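Local atomic coordinates of putative exonuclease (Eubacterium rectale, PDB entry 3L0A), a protein that is a zinc-binding member of a PDDEXK-like family and is probably a hydrolase, perhaps an exonuclease, although its substrate is not established. Residues Glu96-Ala99 against Arg100-Asp104; Gln178-Val181 against Arg182-Thr185. One frame throughout, in Å; residues are numbered along the deposited sequence.

In the fold
Both contacts are local, each between neighbouring turns at the C-terminal end of its own helix, and contact 1 precedes contact 2 along the chain. Residues 96-104 close helix 89-102 and lead into helix 105-110; residues 178-185 close helix 170-185. The centres of the two contacts are 31 Å apart and their nearest atoms about 21 Å, so they do not touch. What they share is the mixed sheet of the PDDEXK-like domain: contact 1 packs on strands 140-147 and 204-209, contact 2 on strand 114-123. Contact 1 also faces a second subunit, whereas contact 2 meets no other chain of the assembly. Both lie away from the four-cysteine zinc site.

Contact 1 (Glu96-Ala99 against Arg100-Asp104); sequences EIIA and RIERD
R100 meets the carbonyl oxygens of E96 and I97 at the last turn of helix 89-102, where i to i+4 backbone bonds carry the alpha-helix to its end. R100 N donates to E96 O over 3.1 Å, and R103 N, already beyond the helix, still reaches A99 O at 3.2 Å. Between them, I101 N donates to I97 O, with an N-H...O angle of 170°. The CB of R100 rests 3.4 Å from I97 O, and with CG anti to the backbone N (chi1 176°) the rest of the chain leaves the turn for the second subunit: R100 NH2 donates to R248 O and R251 O of the second subunit. R103 follows it, its NH2 bonded to H249 O, also of the second subunit, and the two guanidinium groups lie face over face, each with a terminal nitrogen above the other's centre. These carbonyls probably ease the closeness of two like charges.

On the inner side, I97 and I101 face strand 140-147, touching V146 and L144. I98 lies alongside E102, whose OE2 is hydrogen-bonded to Y65 OH of helix 54-67. The apolar contact within the turn is I97 CG2 against I101 CD1, at 4.1 Å.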
ATOM      1  N   GLU A  96     -11.336 -21.437   6.086  1.00 20.46           N
ATOM      2  CA  GLU A  96     -11.884 -21.341   4.726  1.00 21.04           C
ATOM      3  C   GLU A  96     -10.938 -21.961   3.719  1.00 19.32           C
ATOM      4  O   GLU A  96     -11.350 -22.688   2.800  1.00 18.56           O
ATOM      5  CB  GLU A  96     -12.205 -19.892   4.320  1.00 21.42           C
ATOM      6  CG  GLU A  96     -13.656 -19.440   4.661  1.00 26.89           C
ATOM      7  CD  GLU A  96     -13.933 -17.934   4.396  1.00 35.60           C
ATOM      8  OE1 GLU A  96     -12.991 -17.166   4.035  1.00 36.16           O
ATOM      9  OE2 GLU A  96     -15.110 -17.528   4.573  1.00 42.28           O
ATOM     10  N   ILE A  97      -9.670 -21.651   3.893  1.00 18.03           N
ATOM     11  CA  ILE A  97      -8.642 -22.194   3.022  1.00 17.34           C
ATOM     12  C   ILE A  97      -8.595 -23.711   3.194  1.00 16.46           C
ATOM     13  O   ILE A  97      -8.556 -24.429   2.210  1.00 17.38           O
ATOM     14  CB  ILE A  97      -7.265 -21.614   3.311  1.00 15.69           C
ATOM     15  CG1 ILE A  97      -7.239 -20.105   3.047  1.00 17.56           C
ATOM     16  CG2 ILE A  97      -6.261 -22.302   2.475  1.00 17.27           C
ATOM     17  CD1 ILE A  97      -6.055 -19.410   3.647  1.00 16.90           C
ATOM     18  N   ILE A  98      -8.607 -24.210   4.426  1.00 16.32           N
ATOM     19  CA  ILE A  98      -8.560 -25.696   4.644  1.00 15.72           C
ATOM     20  C   ILE A  98      -9.706 -26.409   3.917  1.00 16.84           C
ATOM     21  O   ILE A  98      -9.517 -27.496   3.321  1.00 18.42           O
ATOM     22  CB  ILE A  98      -8.610 -26.051   6.119  1.00 14.84           C
ATOM     23  CG1 ILE A  98      -7.283 -25.686   6.803  1.00 15.47           C
ATOM     24  CG2 ILE A  98      -8.932 -27.502   6.362  1.00 12.91           C
ATOM     25  CD1 ILE A  98      -7.390 -25.642   8.355  1.00 12.33           C
ATOM     26  N   ALA A  99     -10.905 -25.861   4.016  1.00 17.69           N
ATOM     27  CA  ALA A  99     -12.070 -26.487   3.382  1.00 19.73           C
ATOM     28  C   ALA A  99     -11.911 -26.492   1.874  1.00 20.48           C
ATOM     29  O   ALA A  99     -12.355 -27.416   1.193  1.00 22.51           O
ATOM     30  CB  ALA A  99     -13.356 -25.738   3.764  1.00 19.62           C
ATOM     31  N   ARG A 100     -11.285 -25.444   1.361  1.00 21.24           N
ATOM     32  CA  ARG A 100     -11.067 -25.307  -0.070  1.00 21.63           C
ATOM     33  C   ARG A 100     -10.119 -26.384  -0.615  1.00 21.48           C
ATOM     34  O   ARG A 100     -10.399 -27.004  -1.661  1.00 20.34           O
ATOM     35  CB  ARG A 100     -10.579 -23.906  -0.412  1.00 21.46           C
ATOM     36  CG  ARG A 100     -10.248 -23.738  -1.893  1.00 23.89           C
ATOM     37  CD  ARG A 100     -11.468 -24.034  -2.732  1.00 23.95           C
ATOM     38  NE  ARG A 100     -11.255 -23.889  -4.158  1.00 24.53           N
ATOM     39  CZ  ARG A 100     -11.151 -24.890  -5.039  1.00 20.67           C
ATOM     40  NH1 ARG A 100     -11.166 -26.178  -4.699  1.00 23.38           N
ATOM     41  NH2 ARG A 100     -11.003 -24.594  -6.299  1.00 19.84           N
ATOM     42  N   ILE A 101      -9.031 -26.602   0.115  1.00 21.94           N
ATOM     43  CA  ILE A 101      -8.067 -27.702  -0.116  1.00 22.78           C
ATOM     44  C   ILE A 101      -8.756 -29.053  -0.035  1.00 24.06           C
ATOM     45  O   ILE A 101      -8.549 -29.946  -0.863  1.00 24.67           O
ATOM     46  CB  ILE A 101      -6.960 -27.655   0.972  1.00 22.52           C
ATOM     47  CG1 ILE A 101      -5.984 -26.506   0.723  1.00 23.82           C
ATOM     48  CG2 ILE A 101      -6.190 -28.913   1.045  1.00 24.63           C
ATOM     49  CD1 ILE A 101      -4.986 -26.209   1.968  1.00 21.51           C
ATOM     50  N   GLU A 102      -9.598 -29.226   0.974  1.00 24.91           N
ATOM     51  CA  GLU A 102     -10.176 -30.542   1.211  1.00 24.82           C
ATOM     52  C   GLU A 102     -11.120 -30.980   0.123  1.00 25.42           C
ATOM     53  O   GLU A 102     -11.261 -32.145  -0.096  1.00 27.22           O
ATOM     54  CB  GLU A 102     -10.880 -30.595   2.556  1.00 24.39           C
ATOM     55  CG  GLU A 102      -9.900 -30.834   3.673  1.00 24.70           C
ATOM     56  CD  GLU A 102     -10.552 -31.118   5.003  1.00 26.11           C
ATOM     57  OE1 GLU A 102     -11.612 -30.533   5.325  1.00 25.80           O
ATOM     58  OE2 GLU A 102      -9.974 -31.928   5.745  1.00 29.82           O
ATOM     59  N   ARG A 103     -11.767 -30.068  -0.583  1.00 26.27           N
ATOM     60  CA  ARG A 103     -12.662 -30.488  -1.658  1.00 25.72           C
ATOM     61  C   ARG A 103     -11.973 -30.785  -3.026  1.00 25.81           C
ATOM     62  O   ARG A 103     -12.660 -31.113  -4.016  1.00 23.98           O
ATOM     63  CB  ARG A 103     -13.836 -29.512  -1.793  1.00 26.33           C
ATOM     64  CG  ARG A 103     -13.592 -28.200  -2.439  1.00 25.62           C
ATOM     65  CD  ARG A 103     -14.900 -27.394  -2.422  1.00 27.63           C
ATOM     66  NE  ARG A 103     -14.709 -26.056  -2.992  1.00 30.16           N
ATOM     67  CZ  ARG A 103     -14.616 -25.768  -4.300  1.00 27.60           C
ATOM     68  NH1 ARG A 103     -14.723 -26.716  -5.217  1.00 25.08           N
ATOM     69  NH2 ARG A 103     -14.429 -24.507  -4.688  1.00 24.10           N
ATOM     70  N   ASP A 104     -10.632 -30.681  -3.058  1.00 25.47           N
ATOM     71  CA  ASP A 104      -9.814 -31.073  -4.227  1.00 25.28           C
ATOM     72  C   ASP A 104      -9.060 -32.415  -4.035  1.00 24.98           C
ATOM     73  O   ASP A 104      -8.047 -32.479  -3.348  1.00 24.31           O
ATOM     74  CB  ASP A 104      -8.814 -29.932  -4.557  1.00 24.97           C
ATOM     75  CG  ASP A 104      -8.161 -30.088  -5.945  1.00 25.81           C
ATOM     76  OD1 ASP A 104      -8.770 -29.630  -6.932  1.00 22.69           O
ATOM     77  OD2 ASP A 104      -7.050 -30.679  -6.045  1.00 25.14           O
TER

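Contact 2 (Gln178-Val181 against Arg182-Thr185); sequences QEIV and RQNT
The R182 guanidinium presents its NE edge to the E179 carboxylate, an i to i+3 salt bridge on the last turns of helix 170-185. E179 OE1 lies in the guanidinium plane, 2.8 Å from R182 NE, which meets it on the syn side. E179 OE2 accepts from R182 NH2 at 2.9 Å through its syn lone pair, so R182 grips the carboxylate side-on with two nitrogens, the two planes 34° apart. The opposite, anti side of E179 OE2 is used by Q183: its NE2 donates over 2.8 Å with a nearly straight N-H...O angle of 173°, and OE2 lies in the amide plane. That amide is turned 71° from the carboxylate. E179 reaches both partners because its chain bends at chi2, bringing the carboxylate back over the following turn. The group is held through both oxygens by three donors, which probably leaves the carboxylate little freedom to rotate. NE2 of Q183 also bonds E122 O, tying the helix to strand 114-123.

On the flank formed by V181 and T185 the two side chains run the same way, and V181 touches M119. The N184 amide turns back to I180, and N184 N adds a weak bond to I180 O. ND2 of N184 is shared with T120 O, a second link to that strand. Within the helix, N184 ND2 donates to I180 O at 2.9 Å from above the carbonyl plane, while I180 CG2 lies alongside, 3.8 Å from N184 ND2.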
ATOM      1  N   GLN A 178      15.401 -32.859   0.044  1.00 18.18           N
ATOM      2  CA  GLN A 178      15.705 -33.936  -0.908  1.00 17.45           C
ATOM      3  C   GLN A 178      16.980 -34.720  -0.575  1.00 17.70           C
ATOM      4  O   GLN A 178      16.992 -35.980  -0.564  1.00 18.79           O
ATOM      5  CB  GLN A 178      15.848 -33.345  -2.323  1.00 17.15           C
ATOM      6  CG  GLN A 178      15.973 -34.374  -3.483  1.00 17.12           C
ATOM      7  CD  GLN A 178      16.055 -33.708  -4.863  1.00 16.14           C
ATOM      8  OE1 GLN A 178      16.973 -32.932  -5.133  1.00 13.17           O
ATOM      9  NE2 GLN A 178      15.077 -34.009  -5.736  1.00 15.12           N
ATOM     10  N   GLU A 179      18.056 -33.980  -0.356  1.00 17.31           N
ATOM     11  CA  GLU A 179      19.357 -34.546  -0.063  1.00 16.74           C
ATOM     12  C   GLU A 179      19.376 -35.286   1.260  1.00 16.63           C
ATOM     13  O   GLU A 179      19.961 -36.365   1.322  1.00 17.43           O
ATOM     14  CB  GLU A 179      20.433 -33.445  -0.085  1.00 16.99           C
ATOM     15  CG  GLU A 179      21.817 -33.798   0.488  1.00 17.97           C
ATOM     16  CD  GLU A 179      22.477 -35.018  -0.149  1.00 19.23           C
ATOM     17  OE1 GLU A 179      22.083 -35.450  -1.267  1.00 18.93           O
ATOM     18  OE2 GLU A 179      23.423 -35.550   0.484  1.00 21.13           O
ATOM     19  N   ILE A 180      18.771 -34.739   2.312  1.00 16.44           N
ATOM     20  CA  ILE A 180      18.764 -35.421   3.621  1.00 16.87           C
ATOM     21  C   ILE A 180      17.962 -36.722   3.562  1.00 17.91           C
ATOM     22  O   ILE A 180      18.424 -37.734   4.075  1.00 18.04           O
ATOM     23  CB  ILE A 180      18.290 -34.522   4.787  1.00 16.63           C
ATOM     24  CG1 ILE A 180      19.200 -33.288   4.922  1.00 16.42           C
ATOM     25  CG2 ILE A 180      18.307 -35.253   6.114  1.00 14.87           C
ATOM     26  CD1 ILE A 180      20.630 -33.591   5.337  1.00 11.22           C
ATOM     27  N   VAL A 181      16.793 -36.706   2.906  1.00 18.73           N
ATOM     28  CA  VAL A 181      16.033 -37.943   2.627  1.00 18.49           C
ATOM     29  C   VAL A 181      16.932 -38.936   1.866  1.00 18.97           C
ATOM     30  O   VAL A 181      16.944 -40.149   2.146  1.00 18.33           O
ATOM     31  CB  VAL A 181      14.704 -37.655   1.820  1.00 18.86           C
ATOM     32  CG1 VAL A 181      14.006 -38.926   1.366  1.00 16.97           C
ATOM     33  CG2 VAL A 181      13.691 -36.745   2.633  1.00 19.08           C
ATOM     34  N   ARG A 182      17.709 -38.423   0.925  1.00 19.22           N
ATOM     35  CA  ARG A 182      18.561 -39.289   0.158  1.00 19.63           C
ATOM     36  C   ARG A 182      19.606 -39.944   1.041  1.00 20.06           C
ATOM     37  O   ARG A 182      19.962 -41.055   0.781  1.00 20.11           O
ATOM     38  CB  ARG A 182      19.231 -38.549  -0.991  1.00 19.83           C
ATOM     39  CG  ARG A 182      19.896 -39.495  -2.007  1.00 19.21           C
ATOM     40  CD  ARG A 182      20.852 -38.757  -2.955  1.00 18.75           C
ATOM     41  NE  ARG A 182      21.913 -38.124  -2.192  1.00 18.19           N
ATOM     42  CZ  ARG A 182      22.947 -38.760  -1.650  1.00 19.51           C
ATOM     43  NH1 ARG A 182      23.113 -40.068  -1.803  1.00 18.67           N
ATOM     44  NH2 ARG A 182      23.843 -38.083  -0.954  1.00 19.99           N
ATOM     45  N   GLN A 183      20.085 -39.276   2.086  1.00 20.87           N
ATOM     46  CA  GLN A 183      21.093 -39.884   2.973  1.00 21.56           C
ATOM     47  C   GLN A 183      20.492 -40.909   3.953  1.00 22.29           C
ATOM     48  O   GLN A 183      21.218 -41.712   4.522  1.00 22.56           O
ATOM     49  CB  GLN A 183      21.829 -38.817   3.787  1.00 21.61           C
ATOM     50  CG  GLN A 183      22.557 -37.755   2.983  1.00 21.03           C
ATOM     51  CD  GLN A 183      23.200 -36.712   3.869  1.00 20.29           C
ATOM     52  OE1 GLN A 183      23.224 -36.850   5.085  1.00 21.40           O
ATOM     53  NE2 GLN A 183      23.723 -35.657   3.263  1.00 20.22           N
ATOM     54  N   ASN A 184      19.175 -40.854   4.162  1.00 22.98           N
ATOM     55  CA  ASN A 184      18.466 -41.815   5.015  1.00 23.12           C
ATOM     56  C   ASN A 184      17.883 -42.946   4.191  1.00 22.95           C
ATOM     57  O   ASN A 184      17.914 -44.074   4.612  1.00 22.06           O
ATOM     58  CB  ASN A 184      17.300 -41.142   5.759  1.00 23.72           C
ATOM     59  CG  ASN A 184      17.755 -40.215   6.881  1.00 24.18           C
ATOM     60  OD1 ASN A 184      18.147 -40.658   7.962  1.00 26.39           O
ATOM     61  ND2 ASN A 184      17.666 -38.929   6.639  1.00 26.67           N
ATOM     62  N   THR A 185      17.333 -42.613   3.026  1.00 23.18           N
ATOM     63  CA  THR A 185      16.586 -43.568   2.206  1.00 23.60           C
ATOM     64  C   THR A 185      17.325 -44.179   1.018  1.00 23.30           C
ATOM     65  O   THR A 185      16.959 -45.257   0.594  1.00 22.64           O
ATOM     66  CB  THR A 185      15.319 -42.919   1.616  1.00 23.24           C
ATOM     67  OG1 THR A 185      14.350 -42.815   2.652  1.00 24.88           O
ATOM     68  CG2 THR A 185      14.705 -43.774   0.486  1.00 25.06           C
TER